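Side-chain contacts in membrane protein (Acinetobacter baumannii AB307-0294, PDB 5DL5), which forms a beta-barrel of the OprD porin family in the outer membrane that probably lets small molecules, antibiotics among them, pass into the periplasm: residues A[210-213]-A[214-217]; A[260-263]-A[264-267]; A[363-366]-A[367-371]. All coordinates share one frame; numbering follows the deposited sequence.

Interaction 1. Residues A[210-213]-A[214-217]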
loop_
_atom_site.group_PDB
_atom_site.type_symbol
_atom_site.label_atom_id
_atom_site.label_comp_id
_atom_site.label_asym_id
_atom_site.label_seq_id
_atom_site.Cartn_x
_atom_site.Cartn_y
_atom_site.Cartn_z
ATOM N N LEU A 210 -1.093 -1.170 -15.862
ATOM C CA LEU A 210 -0.772 -2.518 -15.512
ATOM C C LEU A 210 -1.560 -3.407 -16.469
ATOM O O LEU A 210 -2.793 -3.285 -16.590
ATOM C CB LEU A 210 -1.183 -2.887 -14.084
ATOM C CG LEU A 210 -1.201 -4.353 -13.683
ATOM C CD1 LEU A 210 0.148 -5.074 -13.650
ATOM C CD2 LEU A 210 -1.789 -4.497 -12.319
ATOM N N ASP A 211 -0.861 -4.397 -17.025
ATOM C CA ASP A 211 -1.549 -5.525 -17.669
ATOM C C ASP A 211 -1.041 -6.828 -17.084
ATOM O O ASP A 211 0.163 -7.195 -17.301
ATOM C CB ASP A 211 -1.307 -5.461 -19.175
ATOM C CG ASP A 211 -2.009 -6.625 -19.939
ATOM O OD1 ASP A 211 -1.974 -7.748 -19.509
ATOM O OD2 ASP A 211 -2.622 -6.440 -20.961
ATOM N N SER A 212 -1.938 -7.553 -16.418
ATOM C CA SER A 212 -1.564 -8.745 -15.721
ATOM C C SER A 212 -2.337 -9.842 -16.326
ATOM O O SER A 212 -3.575 -9.838 -16.276
ATOM C CB SER A 212 -1.918 -8.648 -14.305
ATOM O OG SER A 212 -1.475 -9.838 -13.575
ATOM N N LYS A 213 -1.609 -10.821 -16.829
ATOM C CA LYS A 213 -2.144 -11.831 -17.778
ATOM C C LYS A 213 -3.170 -12.707 -17.044
ATOM O O LYS A 213 -2.988 -13.130 -15.909
ATOM C CB LYS A 213 -0.988 -12.671 -18.428
ATOM C CG LYS A 213 -1.426 -13.980 -19.210
ATOM C CD LYS A 213 -0.291 -14.686 -19.938
ATOM C CE LYS A 213 -0.711 -15.787 -20.964
ATOM N NZ LYS A 213 -0.552 -15.492 -22.439
ATOM N N ASN A 214 -4.301 -12.904 -17.707
ATOM C CA ASN A 214 -5.416 -13.632 -17.161
ATOM C C ASN A 214 -6.038 -13.068 -15.933
ATOM O O ASN A 214 -6.782 -13.803 -15.251
ATOM C CB ASN A 214 -5.010 -15.099 -16.908
ATOM C CG ASN A 214 -4.668 -15.804 -18.214
ATOM O OD1 ASN A 214 -5.312 -15.554 -19.233
ATOM N ND2 ASN A 214 -3.614 -16.549 -18.227
ATOM N N ALA A 215 -5.738 -11.814 -15.580
ATOM C CA ALA A 215 -6.190 -11.314 -14.302
ATOM C C ALA A 215 -6.932 -9.942 -14.454
ATOM O O ALA A 215 -8.109 -9.866 -14.270
ATOM C CB ALA A 215 -5.020 -11.131 -13.393
ATOM N N LEU A 216 -6.231 -8.896 -14.880
ATOM C CA LEU A 216 -6.803 -7.637 -14.977
ATOM C C LEU A 216 -5.899 -6.666 -15.711
ATOM O O LEU A 216 -4.684 -6.900 -15.797
ATOM C CB LEU A 216 -7.075 -7.050 -13.589
ATOM C CG LEU A 216 -5.926 -6.935 -12.562
ATOM C CD1 LEU A 216 -5.306 -5.557 -12.501
ATOM C CD2 LEU A 216 -6.517 -7.114 -11.183
ATOM N N GLU A 217 -6.519 -5.588 -16.142
ATOM C CA GLU A 217 -5.895 -4.417 -16.711
ATOM C C GLU A 217 -6.268 -3.268 -15.828
ATOM O O GLU A 217 -7.428 -3.175 -15.358
ATOM C CB GLU A 217 -6.328 -4.193 -18.197
ATOM C CG GLU A 217 -6.049 -5.413 -19.035
ATOM C CD GLU A 217 -6.615 -5.357 -20.474
ATOM O OE1 GLU A 217 -7.669 -4.668 -20.784
ATOM O OE2 GLU A 217 -5.998 -6.094 -21.293
#
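Leu210 lays its CD2 methyl against CD1 of Leu216, 3.7 Å away, the two side chains crossing at a slant on the face of the hairpin that also carries Ser212. In Leu216 a chi1 of 55° puts CG between the backbone N and the carbonyl carbon, and this together with a chi2 of 98° brings CD1 to Leu210. Further toward the turn, Ser212 OG rests 3.8 Å from CB of Ala215. On the other face two acids come together: Asp211 and Glu217 run side by side in the same direction, with OD2 of Asp211 3.4 Å from OE2 of Glu217 and the carboxylate planes 61° apart. Two acceptors so near would probably raise each other's proton affinity, although Lys245 makes a long, weak ion pair with Glu217. The backbone holds the register. Ser212 N donates to Leu216 O at 2.9 Å, while Ser212 O receives two N-H groups, Ala215 N at 3.0 Å and Leu216 N at 3.1 Å. Lys213 and Asn214 fill the corners of a type II turn, Asn214 with positive phi. Two residues facing one make this a classic beta bulge, closing the tight hairpin between barrel strands 203-212 and 216-229.

Interaction 2. Residues A[260-263]-A[264-267]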
loop_
_atom_site.group_PDB
_atom_site.type_symbol
_atom_site.label_atom_id
_atom_site.label_comp_id
_atom_site.label_asym_id
_atom_site.label_seq_id
_atom_site.Cartn_x
_atom_site.Cartn_y
_atom_site.Cartn_z
ATOM N N ALA A 260 -21.277 -16.110 -12.620
ATOM C CA ALA A 260 -21.372 -17.605 -12.662
ATOM C C ALA A 260 -21.958 -18.250 -11.398
ATOM O O ALA A 260 -21.697 -17.805 -10.298
ATOM C CB ALA A 260 -19.993 -18.203 -12.913
ATOM N N PRO A 261 -22.670 -19.403 -11.553
ATOM C CA PRO A 261 -23.373 -20.038 -10.431
ATOM C C PRO A 261 -22.561 -20.171 -9.228
ATOM O O PRO A 261 -23.079 -20.108 -8.126
ATOM C CB PRO A 261 -23.726 -21.458 -10.980
ATOM C CG PRO A 261 -23.935 -21.218 -12.471
ATOM C CD PRO A 261 -22.977 -20.060 -12.832
ATOM N N ASN A 262 -21.271 -20.378 -9.448
ATOM C CA ASN A 262 -20.358 -20.717 -8.427
ATOM C C ASN A 262 -19.587 -19.541 -7.855
ATOM O O ASN A 262 -18.772 -19.714 -6.944
ATOM C CB ASN A 262 -19.401 -21.744 -9.048
ATOM C CG ASN A 262 -18.613 -22.497 -8.011
ATOM O OD1 ASN A 262 -19.052 -22.643 -6.882
ATOM N ND2 ASN A 262 -17.447 -22.969 -8.381
ATOM N N TYR A 263 -19.859 -18.336 -8.363
ATOM C CA TYR A 263 -19.147 -17.094 -7.969
ATOM C C TYR A 263 -19.026 -16.884 -6.444
ATOM O O TYR A 263 -17.954 -16.507 -5.883
ATOM C CB TYR A 263 -19.910 -15.872 -8.561
ATOM C CG TYR A 263 -19.303 -14.556 -8.258
ATOM C CD1 TYR A 263 -18.067 -14.200 -8.855
ATOM C CD2 TYR A 263 -19.870 -13.656 -7.324
ATOM C CE1 TYR A 263 -17.454 -13.009 -8.569
ATOM C CE2 TYR A 263 -19.302 -12.436 -7.088
ATOM C CZ TYR A 263 -18.075 -12.122 -7.699
ATOM O OH TYR A 263 -17.461 -10.931 -7.496
ATOM N N ALA A 264 -20.167 -17.134 -5.837
ATOM C CA ALA A 264 -20.436 -17.376 -4.402
ATOM C C ALA A 264 -19.342 -18.062 -3.674
ATOM O O ALA A 264 -18.968 -17.669 -2.592
ATOM C CB ALA A 264 -21.747 -18.257 -4.319
ATOM N N ALA A 265 -18.841 -19.113 -4.303
ATOM C CA ALA A 265 -17.812 -19.967 -3.778
ATOM C C ALA A 265 -16.395 -19.740 -4.349
ATOM O O ALA A 265 -15.444 -19.874 -3.636
ATOM C CB ALA A 265 -18.241 -21.399 -4.060
ATOM N N ASP A 266 -16.284 -19.458 -5.646
ATOM C CA ASP A 266 -15.028 -19.357 -6.399
ATOM C C ASP A 266 -14.411 -17.932 -6.398
ATOM O O ASP A 266 -13.181 -17.752 -6.441
ATOM C CB ASP A 266 -15.331 -19.666 -7.896
ATOM C CG ASP A 266 -15.345 -21.093 -8.196
ATOM O OD1 ASP A 266 -15.233 -21.857 -7.205
ATOM O OD2 ASP A 266 -15.535 -21.499 -9.400
ATOM N N GLY A 267 -15.281 -16.925 -6.452
ATOM C CA GLY A 267 -14.850 -15.565 -6.673
ATOM C C GLY A 267 -14.607 -15.402 -8.158
ATOM O O GLY A 267 -14.090 -14.416 -8.523
#
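The carbonyl oxygen of Asn262 is gripped by two backbone N-H groups of the short helix 263-266. Ala265 N lies 2.7 Å from Asn262 O and approaches from above the carbonyl plane, off the lone pairs, whereas Asp266 N, 2.8 Å from the same Asn262 O, comes in much closer to the plane. One residue on, Gly267 N donates to Tyr263 O at 2.8 Å, and there the helix ends: Gly267 takes a positive phi of 80°, a backbone shape that suits a residue without a side chain. The chain enters through a type I turn closed by Tyr263 N bonding to Ala260 O at 2.7 Å.

The Asn262 and Asp266 side chains cross at about a right angle, their amide and carboxylate planes 67° apart, but they are modelled so close together that the details are doubtful. Under the same caution, OD1 of Asn262 is modelled 3.2 Å from CB of Ala265. Tyr263 turns the other way: with CG anti to the backbone N (chi1 -179°), its ring runs obliquely past Gly267, CE1 lying 3.6 Å from Gly267 O. The hydroxyl then bonds to Thr252 and to Ala255 N, and Gly267 pairs through its backbone with Thr252. The chemistry is thus mostly main-chain: a single helical turn in the loop after strand 233-246, tied to an earlier part of that loop by the buried tyrosine.

Interaction 3. Residues A[363-366]-A[367-371]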
loop_
_atom_site.group_PDB
_atom_site.type_symbol
_atom_site.label_atom_id
_atom_site.label_comp_id
_atom_site.label_asym_id
_atom_site.label_seq_id
_atom_site.Cartn_x
_atom_site.Cartn_y
_atom_site.Cartn_z
ATOM N N ILE A 363 -23.664 1.377 -1.296
ATOM C CA ILE A 363 -22.913 0.152 -1.565
ATOM C C ILE A 363 -23.919 -0.910 -1.976
ATOM O O ILE A 363 -24.964 -1.156 -1.269
ATOM C CB ILE A 363 -22.211 -0.375 -0.334
ATOM C CG1 ILE A 363 -21.238 0.620 0.209
ATOM C CG2 ILE A 363 -21.549 -1.741 -0.693
ATOM C CD1 ILE A 363 -20.893 0.332 1.668
ATOM N N LYS A 364 -23.648 -1.476 -3.166
ATOM C CA LYS A 364 -24.423 -2.586 -3.706
ATOM C C LYS A 364 -23.887 -3.915 -3.237
ATOM O O LYS A 364 -22.752 -4.190 -3.460
ATOM C CB LYS A 364 -24.394 -2.665 -5.238
ATOM C CG LYS A 364 -25.184 -1.616 -5.972
ATOM C CD LYS A 364 -25.401 -2.050 -7.413
ATOM C CE LYS A 364 -25.825 -0.834 -8.245
ATOM N NZ LYS A 364 -26.148 -1.205 -9.684
ATOM N N VAL A 365 -24.729 -4.739 -2.659
ATOM C CA VAL A 365 -24.329 -6.069 -2.219
ATOM C C VAL A 365 -25.298 -6.960 -2.950
ATOM O O VAL A 365 -26.560 -6.795 -2.886
ATOM C CB VAL A 365 -24.569 -6.266 -0.721
ATOM C CG1 VAL A 365 -24.195 -7.683 -0.337
ATOM C CG2 VAL A 365 -23.788 -5.240 0.130
ATOM N N ARG A 366 -24.699 -7.856 -3.741
ATOM C CA ARG A 366 -25.338 -8.521 -4.822
ATOM C C ARG A 366 -26.495 -9.318 -4.295
ATOM O O ARG A 366 -26.294 -10.059 -3.359
ATOM C CB ARG A 366 -24.276 -9.518 -5.466
ATOM C CG ARG A 366 -24.929 -10.342 -6.614
ATOM C CD ARG A 366 -23.847 -11.145 -7.348
ATOM N NE ARG A 366 -23.446 -12.237 -6.460
ATOM C CZ ARG A 366 -24.081 -13.417 -6.403
ATOM N NH1 ARG A 366 -25.064 -13.710 -7.239
ATOM N NH2 ARG A 366 -23.669 -14.344 -5.542
ATOM N N ASN A 367 -27.675 -9.197 -4.883
ATOM C CA ASN A 367 -28.910 -9.893 -4.431
ATOM C C ASN A 367 -29.425 -9.557 -3.006
ATOM O O ASN A 367 -30.269 -10.319 -2.485
ATOM C CB ASN A 367 -28.788 -11.439 -4.511
ATOM C CG ASN A 367 -28.772 -11.965 -5.922
ATOM O OD1 ASN A 367 -29.299 -11.323 -6.845
ATOM N ND2 ASN A 367 -28.147 -13.141 -6.104
ATOM N N VAL A 368 -28.872 -8.507 -2.354
ATOM C CA VAL A 368 -29.332 -8.111 -1.029
ATOM C C VAL A 368 -29.858 -6.676 -1.054
ATOM O O VAL A 368 -30.942 -6.509 -0.663
ATOM C CB VAL A 368 -28.267 -8.333 0.075
ATOM C CG1 VAL A 368 -28.789 -7.870 1.444
ATOM C CG2 VAL A 368 -27.873 -9.827 0.133
ATOM N N THR A 369 -29.103 -5.689 -1.545
ATOM C CA THR A 369 -29.494 -4.284 -1.437
ATOM C C THR A 369 -28.611 -3.449 -2.318
ATOM O O THR A 369 -27.450 -3.795 -2.611
ATOM C CB THR A 369 -29.262 -3.730 0.004
ATOM O OG1 THR A 369 -29.677 -2.384 0.087
ATOM C CG2 THR A 369 -27.773 -3.708 0.383
ATOM N N ASP A 370 -29.088 -2.252 -2.569
ATOM C CA ASP A 370 -28.392 -1.237 -3.327
ATOM C C ASP A 370 -27.951 -0.137 -2.336
ATOM O O ASP A 370 -27.290 0.845 -2.738
ATOM C CB ASP A 370 -29.337 -0.666 -4.438
ATOM C CG ASP A 370 -29.491 -1.602 -5.630
ATOM O OD1 ASP A 370 -28.547 -2.303 -5.949
ATOM O OD2 ASP A 370 -30.576 -1.653 -6.255
ATOM N N ASP A 371 -28.274 -0.260 -1.047
ATOM C CA ASP A 371 -28.126 0.891 -0.170
ATOM C C ASP A 371 -27.292 0.739 1.096
ATOM O O ASP A 371 -27.449 1.533 2.033
ATOM C CB ASP A 371 -29.530 1.354 0.259
ATOM C CG ASP A 371 -30.464 1.557 -0.927
ATOM O OD1 ASP A 371 -30.154 2.424 -1.760
ATOM O OD2 ASP A 371 -31.499 0.852 -1.069
#
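Lys364 and Asp370 lie side by side and point the same way, so the carboxylate meets the lysine's aliphatic shaft before its charge. Asp370 OD1 is 3.4 Å from CG of Lys364 but 4.6 Å from NZ, too far for a salt bridge. The extended lysine chain carries the ammonium on past the acid; attraction between the charges is probably felt, though no direct bond forms. Val365 and Val368 also run alongside each other, CG1 of Val365 standing 4.1 Å from CB of Val368 in a loose apolar contact.

At the turn the pairing is between Arg366 and Asn367. Their ends travel together, with guanidinium and amide planes 60° apart and NH1 of Arg366 3.3 Å from ND2 of Asn367. Both are donors, so this is proximity without a hydrogen bond. The arginine side chain also touches Val259.

In the backbone, Val365 N gives a nearly straight bond to Thr369 O at 2.9 Å. Val365 O takes two donors: Thr369 N lies in its carbonyl plane, while Val368 N is tilted out of it. Val368 and Thr369 together facing Val365 form a classic beta bulge, next to a type II turn with Arg366 and Asn367 at its corners. Thr369 holds OG1 anti to the backbone N (chi1 -179°), where it accepts from Asp371 N at 2.8 Å, an ST turn that helps shape the corner at Asp370. The chemistry implies a hairpin end fixed by its backbone and the threonine hydroxyl, while the Lys364–Asp370 pair probably adds a weak charge attraction and Arg366 and Asn367 merely lie close.

Overall arrangement
Interactions 1 and 3 repeat one design at different places in the barrel: each joins two consecutive antiparallel strands through a type II turn followed by a classic bulge, and each has a positive-phi asparagine in the turn. Their nearest atoms are about 17 Å apart. Interaction 2 belongs instead to the long connection between strands 233-246 and 273-286. It touches interaction 3, with Tyr263 CD2 3.9 Å from Arg366 NE, so the tyrosine ring links that loop to the 363-371 hairpin. Interaction 1 stays separate, about 9 Å from interaction 2 between nearest atoms. A bound C8E detergent lies about 13 Å from the Ile363 side chain.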